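Local coordinates for protein endonuclease and methylase LlaGI (Lactococcus lactis, PDB 5FFJ) that probably combines adenine-N6 DNA methylation with helicase-like ATPase activity in a Type ISP restriction-modification enzyme that recognises specific DNA sequences, at residues A[1094-1099]-A[1129-1134]; A[1138-1143]-A[1155-1160]. One frame throughout, in Å; residues are numbered along the deposited sequence.

Interaction 1: residues A[1094-1099]-A[1129-1134]; sequences RLENID and ARREKT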
loop_
_atom_site.group_PDB
_atom_site.type_symbol
_atom_site.label_atom_id
_atom_site.label_comp_id
_atom_site.label_asym_id
_atom_site.label_seq_id
_atom_site.Cartn_x
_atom_site.Cartn_y
_atom_site.Cartn_z
ATOM N N ARG A 1094 -19.873 7.164 -24.541
ATOM C CA ARG A 1094 -18.684 6.542 -25.115
ATOM C C ARG A 1094 -18.954 5.067 -25.403
ATOM O O ARG A 1094 -18.638 4.573 -26.484
ATOM C CB ARG A 1094 -17.479 6.686 -24.180
ATOM C CG ARG A 1094 -16.209 6.019 -24.703
ATOM C CD ARG A 1094 -15.127 5.949 -23.644
ATOM N NE ARG A 1094 -14.640 7.269 -23.257
ATOM C CZ ARG A 1094 -13.508 7.483 -22.594
ATOM N NH1 ARG A 1094 -12.734 6.463 -22.247
ATOM N NH2 ARG A 1094 -13.145 8.719 -22.284
ATOM N N LEU A 1095 -19.537 4.376 -24.426
ATOM C CA LEU A 1095 -19.857 2.956 -24.555
ATOM C C LEU A 1095 -20.910 2.713 -25.630
ATOM O O LEU A 1095 -20.966 1.637 -26.224
ATOM C CB LEU A 1095 -20.354 2.389 -23.221
ATOM C CG LEU A 1095 -19.378 2.336 -22.041
ATOM C CD1 LEU A 1095 -20.023 1.644 -20.844
ATOM C CD2 LEU A 1095 -18.071 1.655 -22.419
ATOM N N GLU A 1096 -21.750 3.715 -25.864
ATOM C CA GLU A 1096 -22.845 3.602 -26.823
ATOM C C GLU A 1096 -22.358 3.297 -28.242
ATOM O O GLU A 1096 -22.913 2.430 -28.924
ATOM C CB GLU A 1096 -23.672 4.889 -26.829
ATOM C CG GLU A 1096 -25.124 4.677 -26.436
ATOM C CD GLU A 1096 -25.841 5.970 -26.097
ATOM O OE1 GLU A 1096 -26.832 5.917 -25.336
ATOM O OE2 GLU A 1096 -25.416 7.037 -26.588
ATOM N N ASN A 1097 -21.316 4.005 -28.673
ATOM C CA ASN A 1097 -20.811 3.908 -30.042
ATOM C C ASN A 1097 -19.597 2.981 -30.156
ATOM O O ASN A 1097 -18.844 3.042 -31.132
ATOM C CB ASN A 1097 -20.458 5.304 -30.571
ATOM C CG ASN A 1097 -21.682 6.187 -30.767
ATOM O OD1 ASN A 1097 -22.758 5.709 -31.129
ATOM N ND2 ASN A 1097 -21.519 7.487 -30.533
ATOM N N ILE A 1098 -19.403 2.143 -29.140
ATOM C CA ILE A 1098 -18.431 1.055 -29.199
ATOM C C ILE A 1098 -19.158 -0.240 -28.822
ATOM O O ILE A 1098 -18.839 -0.882 -27.830
ATOM C CB ILE A 1098 -17.192 1.324 -28.275
ATOM C CG1 ILE A 1098 -16.137 0.221 -28.439
ATOM C CG2 ILE A 1098 -17.591 1.526 -26.799
ATOM C CD1 ILE A 1098 -14.747 0.663 -28.037
ATOM N N ASP A 1099 -20.145 -0.613 -29.634
ATOM C CA ASP A 1099 -21.005 -1.757 -29.333
ATOM C C ASP A 1099 -20.222 -3.059 -29.115
ATOM O O ASP A 1099 -19.411 -3.466 -29.951
ATOM C CB ASP A 1099 -22.046 -1.942 -30.449
ATOM C CG ASP A 1099 -21.460 -2.552 -31.712
ATOM O OD1 ASP A 1099 -21.543 -3.788 -31.872
ATOM O OD2 ASP A 1099 -20.923 -1.794 -32.547
ATOM N N ALA A 1129 -22.700 -1.290 -17.761
ATOM C CA ALA A 1129 -22.612 -2.452 -18.638
ATOM C C ALA A 1129 -23.767 -2.394 -19.625
ATOM O O ALA A 1129 -23.597 -2.641 -20.819
ATOM C CB ALA A 1129 -22.645 -3.736 -17.840
ATOM N N ARG A 1130 -24.947 -2.077 -19.106
ATOM C CA ARG A 1130 -26.058 -1.654 -19.940
ATOM C C ARG A 1130 -25.817 -0.185 -20.285
ATOM O O ARG A 1130 -24.888 0.423 -19.760
ATOM C CB ARG A 1130 -27.393 -1.854 -19.216
ATOM C CG ARG A 1130 -27.658 -3.293 -18.757
ATOM C CD ARG A 1130 -28.853 -3.376 -17.817
ATOM N NE ARG A 1130 -28.589 -2.716 -16.541
ATOM C CZ ARG A 1130 -29.454 -2.649 -15.533
ATOM N NH1 ARG A 1130 -30.655 -3.204 -15.643
ATOM N NH2 ARG A 1130 -29.119 -2.028 -14.410
ATOM N N ARG A 1131 -26.618 0.380 -21.183
ATOM C CA ARG A 1131 -26.532 1.811 -21.476
ATOM C C ARG A 1131 -27.618 2.548 -20.701
ATOM O O ARG A 1131 -28.732 2.742 -21.195
ATOM C CB ARG A 1131 -26.662 2.083 -22.978
ATOM C CG ARG A 1131 -25.745 1.234 -23.857
ATOM C CD ARG A 1131 -24.329 1.117 -23.296
ATOM N NE ARG A 1131 -23.434 0.433 -24.228
ATOM C CZ ARG A 1131 -23.461 -0.874 -24.477
ATOM N NH1 ARG A 1131 -24.345 -1.655 -23.869
ATOM N NH2 ARG A 1131 -22.607 -1.404 -25.341
ATOM N N GLU A 1132 -27.278 2.949 -19.479
ATOM C CA GLU A 1132 -28.213 3.637 -18.599
ATOM C C GLU A 1132 -27.727 5.024 -18.226
ATOM O O GLU A 1132 -26.619 5.187 -17.718
ATOM C CB GLU A 1132 -28.443 2.833 -17.326
ATOM C CG GLU A 1132 -29.015 1.448 -17.568
ATOM C CD GLU A 1132 -30.029 1.021 -16.516
ATOM O OE1 GLU A 1132 -30.318 1.805 -15.584
ATOM O OE2 GLU A 1132 -30.543 -0.112 -16.626
ATOM N N LYS A 1133 -28.575 6.014 -18.476
ATOM C CA LYS A 1133 -28.306 7.387 -18.077
ATOM C C LYS A 1133 -29.232 7.795 -16.937
ATOM O O LYS A 1133 -30.179 7.075 -16.614
ATOM C CB LYS A 1133 -28.483 8.336 -19.262
ATOM C CG LYS A 1133 -27.465 8.157 -20.377
ATOM C CD LYS A 1133 -27.462 9.379 -21.280
ATOM C CE LYS A 1133 -26.464 9.261 -22.413
ATOM N NZ LYS A 1133 -26.420 10.523 -23.204
ATOM N N THR A 1134 -28.949 8.947 -16.335
ATOM C CA THR A 1134 -29.795 9.488 -15.278
ATOM C C THR A 1134 -30.099 10.962 -15.454
ATOM O O THR A 1134 -29.362 11.692 -16.119
ATOM C CB THR A 1134 -29.149 9.331 -13.896
ATOM O OG1 THR A 1134 -27.844 9.919 -13.910
ATOM C CG2 THR A 1134 -29.030 7.897 -13.539
#

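Interaction 2: residues A[1138-1143]-A[1155-1160]; sequences HSDIML and YRNRFL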
loop_
_atom_site.group_PDB
_atom_site.type_symbol
_atom_site.label_atom_id
_atom_site.label_comp_id
_atom_site.label_asym_id
_atom_site.label_seq_id
_atom_site.Cartn_x
_atom_site.Cartn_y
_atom_site.Cartn_z
ATOM N N HIS A 1138 -33.186 17.515 -8.351
ATOM C CA HIS A 1138 -32.873 18.397 -7.233
ATOM C C HIS A 1138 -33.789 18.134 -6.037
ATOM O O HIS A 1138 -33.427 18.411 -4.893
ATOM C CB HIS A 1138 -32.983 19.860 -7.660
ATOM C CG HIS A 1138 -32.617 20.829 -6.580
ATOM N ND1 HIS A 1138 -33.528 21.290 -5.654
ATOM C CD2 HIS A 1138 -31.436 21.415 -6.270
ATOM C CE1 HIS A 1138 -32.925 22.123 -4.824
ATOM N NE2 HIS A 1138 -31.655 22.216 -5.176
ATOM N N SER A 1139 -34.973 17.594 -6.312
ATOM C CA SER A 1139 -35.944 17.290 -5.266
ATOM C C SER A 1139 -35.480 16.145 -4.368
ATOM O O SER A 1139 -36.021 15.943 -3.280
ATOM C CB SER A 1139 -37.295 16.938 -5.888
ATOM O OG SER A 1139 -37.189 15.793 -6.716
ATOM N N ASP A 1140 -34.479 15.397 -4.826
ATOM C CA ASP A 1140 -33.987 14.244 -4.081
ATOM C C ASP A 1140 -32.984 14.635 -2.996
ATOM O O ASP A 1140 -32.647 13.822 -2.136
ATOM C CB ASP A 1140 -33.350 13.230 -5.036
ATOM C CG ASP A 1140 -34.381 12.416 -5.792
ATOM O OD1 ASP A 1140 -35.559 12.830 -5.831
ATOM O OD2 ASP A 1140 -34.010 11.363 -6.352
ATOM N N ILE A 1141 -32.504 15.875 -3.035
ATOM C CA ILE A 1141 -31.596 16.358 -2.002
ATOM C C ILE A 1141 -32.367 16.640 -0.716
ATOM O O ILE A 1141 -33.274 17.470 -0.699
ATOM C CB ILE A 1141 -30.850 17.624 -2.448
ATOM C CG1 ILE A 1141 -30.041 17.326 -3.713
ATOM C CG2 ILE A 1141 -29.940 18.127 -1.326
ATOM C CD1 ILE A 1141 -29.294 18.513 -4.280
ATOM N N MET A 1142 -31.996 15.942 0.356
ATOM C CA MET A 1142 -32.716 16.025 1.623
ATOM C C MET A 1142 -31.771 16.005 2.815
ATOM O O MET A 1142 -30.564 15.815 2.664
ATOM C CB MET A 1142 -33.715 14.874 1.736
ATOM C CG MET A 1142 -33.119 13.500 1.484
ATOM S SD MET A 1142 -34.389 12.220 1.450
ATOM C CE MET A 1142 -34.887 12.182 3.166
ATOM N N LEU A 1143 -32.336 16.209 4.000
ATOM C CA LEU A 1143 -31.569 16.188 5.237
ATOM C C LEU A 1143 -31.508 14.782 5.809
ATOM O O LEU A 1143 -32.462 14.011 5.694
ATOM C CB LEU A 1143 -32.183 17.141 6.263
ATOM C CG LEU A 1143 -31.912 18.625 6.029
ATOM C CD1 LEU A 1143 -32.906 19.461 6.806
ATOM C CD2 LEU A 1143 -30.487 18.969 6.433
ATOM N N TYR A 1155 -28.081 13.523 -1.139
ATOM C CA TYR A 1155 -28.769 13.247 -2.389
ATOM C C TYR A 1155 -29.237 11.794 -2.371
ATOM O O TYR A 1155 -28.516 10.894 -2.807
ATOM C CB TYR A 1155 -27.856 13.526 -3.587
ATOM C CG TYR A 1155 -28.503 13.284 -4.937
ATOM C CD1 TYR A 1155 -29.567 14.064 -5.375
ATOM C CD2 TYR A 1155 -28.040 12.281 -5.781
ATOM C CE1 TYR A 1155 -30.157 13.844 -6.611
ATOM C CE2 TYR A 1155 -28.623 12.056 -7.017
ATOM C CZ TYR A 1155 -29.680 12.841 -7.427
ATOM O OH TYR A 1155 -30.261 12.618 -8.655
ATOM N N ARG A 1156 -30.438 11.572 -1.842
ATOM C CA ARG A 1156 -30.999 10.228 -1.764
ATOM C C ARG A 1156 -31.631 9.844 -3.093
ATOM O O ARG A 1156 -32.694 10.343 -3.467
ATOM C CB ARG A 1156 -32.031 10.111 -0.644
ATOM C CG ARG A 1156 -32.432 8.664 -0.381
ATOM C CD ARG A 1156 -33.704 8.569 0.412
ATOM N NE ARG A 1156 -34.825 9.166 -0.299
ATOM C CZ ARG A 1156 -36.094 9.028 0.065
ATOM N NH1 ARG A 1156 -36.406 8.298 1.128
ATOM N NH2 ARG A 1156 -37.051 9.613 -0.638
ATOM N N ASN A 1157 -30.964 8.929 -3.785
ATOM C CA ASN A 1157 -31.311 8.566 -5.150
ATOM C C ASN A 1157 -30.941 7.101 -5.381
ATOM O O ASN A 1157 -29.781 6.728 -5.222
ATOM C CB ASN A 1157 -30.586 9.504 -6.129
ATOM C CG ASN A 1157 -31.127 9.422 -7.545
ATOM O OD1 ASN A 1157 -32.301 9.697 -7.784
ATOM N ND2 ASN A 1157 -30.261 9.079 -8.497
ATOM N N ARG A 1158 -31.928 6.275 -5.734
ATOM C CA ARG A 1158 -31.725 4.828 -5.884
ATOM C C ARG A 1158 -30.557 4.581 -6.829
ATOM O O ARG A 1158 -29.751 3.669 -6.639
ATOM C CB ARG A 1158 -32.988 4.134 -6.416
ATOM C CG ARG A 1158 -34.311 4.675 -5.876
ATOM C CD ARG A 1158 -35.470 3.768 -6.277
ATOM N NE ARG A 1158 -35.703 2.700 -5.300
ATOM C CZ ARG A 1158 -36.740 2.638 -4.464
ATOM N NH1 ARG A 1158 -37.681 3.579 -4.464
ATOM N NH2 ARG A 1158 -36.844 1.620 -3.619
ATOM N N PHE A 1159 -30.502 5.414 -7.860
ATOM C CA PHE A 1159 -29.346 5.539 -8.725
ATOM C C PHE A 1159 -28.391 6.512 -8.041
ATOM O O PHE A 1159 -28.838 7.560 -7.593
ATOM C CB PHE A 1159 -29.781 6.055 -10.092
ATOM C CG PHE A 1159 -28.873 5.672 -11.214
ATOM C CD1 PHE A 1159 -27.532 6.008 -11.193
ATOM C CD2 PHE A 1159 -29.378 5.005 -12.317
ATOM C CE1 PHE A 1159 -26.708 5.670 -12.246
ATOM C CE2 PHE A 1159 -28.560 4.664 -13.369
ATOM C CZ PHE A 1159 -27.223 4.996 -13.336
ATOM N N LEU A 1160 -27.104 6.164 -7.964
ATOM C CA LEU A 1160 -26.060 6.918 -7.228
ATOM C C LEU A 1160 -26.065 6.659 -5.712
ATOM O O LEU A 1160 -25.188 7.166 -5.014
ATOM C CB LEU A 1160 -26.139 8.438 -7.469
ATOM C CG LEU A 1160 -25.194 8.995 -8.529
ATOM C CD1 LEU A 1160 -25.634 8.548 -9.906
ATOM C CD2 LEU A 1160 -25.143 10.510 -8.440
#

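Interaction 1: residues A[1094-1099]-A[1129-1134]
The carbonyl oxygen of Leu-1095, in the last turn of helix 1074-1096, is gripped by two weak hydrogen bonds. One arrives from within its own segment, where the backbone N of Ile-1098 closes the turn at 3.3 Å from Leu-1095 O. The other crosses from the loop: Arg-1131 NE lies 3.4 Å from Leu-1095 O, its N-H aimed fairly straight at 161°. The oxygen sits at the edge of the guanidinium, near its plane, so the group meets the helix end edge-on. The Arg-1131 chain gets there by bending at chi2 (-43°), with CG anti to its carbonyl carbon. Its NE also packs 3.8 Å from Leu-1095 CB. A positive guanidinium at the carbonyl end of a helix would be expected to suit the local dipole. Glu-1096 CG comes within 4.3 Å of Arg-1131 CG, but the Glu-1096 carboxylate does not pair with the guanidinium. Farther along the loop, the extended chain of Lys-1133 passes Glu-1096, with CE 4.5 Å from Glu-1096 OE1, and puts its ammonium in a salt bridge with Asp-1093, one turn back on the helix. Tyr-1088 and Asn-1089 bond to the loop carbonyls of Glu-1132 and Thr-1134. At the loop's start Arg-1130 makes a long, weak ion pair with a DNA phosphate. The arrangement is a helix C-terminus met by an arginine from a loop, at the surface of the Type ISP C-terminal specificity domain.

Interaction 2: residues A[1138-1143]-A[1155-1160]
Ile-1141 and Tyr-1155 face each other as an antiparallel, non-hydrogen-bonded pair, Ile-1141 CA 4.2 Å from Tyr-1155 CA, in the beta-hairpin of strands 1141-1147 and 1150-1155. Just past this pair Arg-1156 N donates to Asp-1140 O at 3.2 Å, its N-H...O angle 141°, approaching from above the carbonyl plane. Ile-1141 and Tyr-1155 share a sheet face with helix 1074-1096 against it, Tyr-1155 touching Val-1077 and Val-1081. Their side chains cross at about a right angle, Ile-1141 CG1 meeting the ring edge 3.7 Å from Tyr-1155 CD1. Asp-1140 turns its CB to the same ring, 3.6 Å from Tyr-1155 CE1; its carboxylate crosses the Asn-1157 amide obliquely, and as built acceptor oxygens meet there, proximity and not a bond. An alanine here would remove the carboxylate and would probably lose the weak bond from Ser-1139 OG to OD1 and side-chain cover over the Arg-1156 backbone. The Arg-1156 guanidinium makes weak hydrogen bonds to the carbonyls of Phe-1171 and Pro-1172 and a cation-pi contact with Tyr-1168. Met-1142, its CG in the crowded position between backbone N and carbonyl carbon (chi1 52°), bends at chi3 and lays SD over one guanidinium face, 3.5 Å from Arg-1156 NE.

Interaction 1 is a surface contact and interaction 2 a largely buried one, their centres about 23 Å apart in the specificity domain. They follow each other along the chain and share helix 1074-1096: interaction 1 closes on its C-terminal end, while the hairpin of interaction 2 packs on its earlier turns. The chemistry differs accordingly. One weak arginine-to-carbonyl bond and the aliphatic parts of long charged side chains hold the first, whereas backbone pairing, an aromatic edge and a sulfur over a guanidinium hold the second. The two meet where Thr-1134 and Glu-1132 pack on the ring of Phe-1159. Beside each contact an arginine nears a DNA phosphate: Arg-1130 by a long, weak ion pair, Arg-1158 by packing.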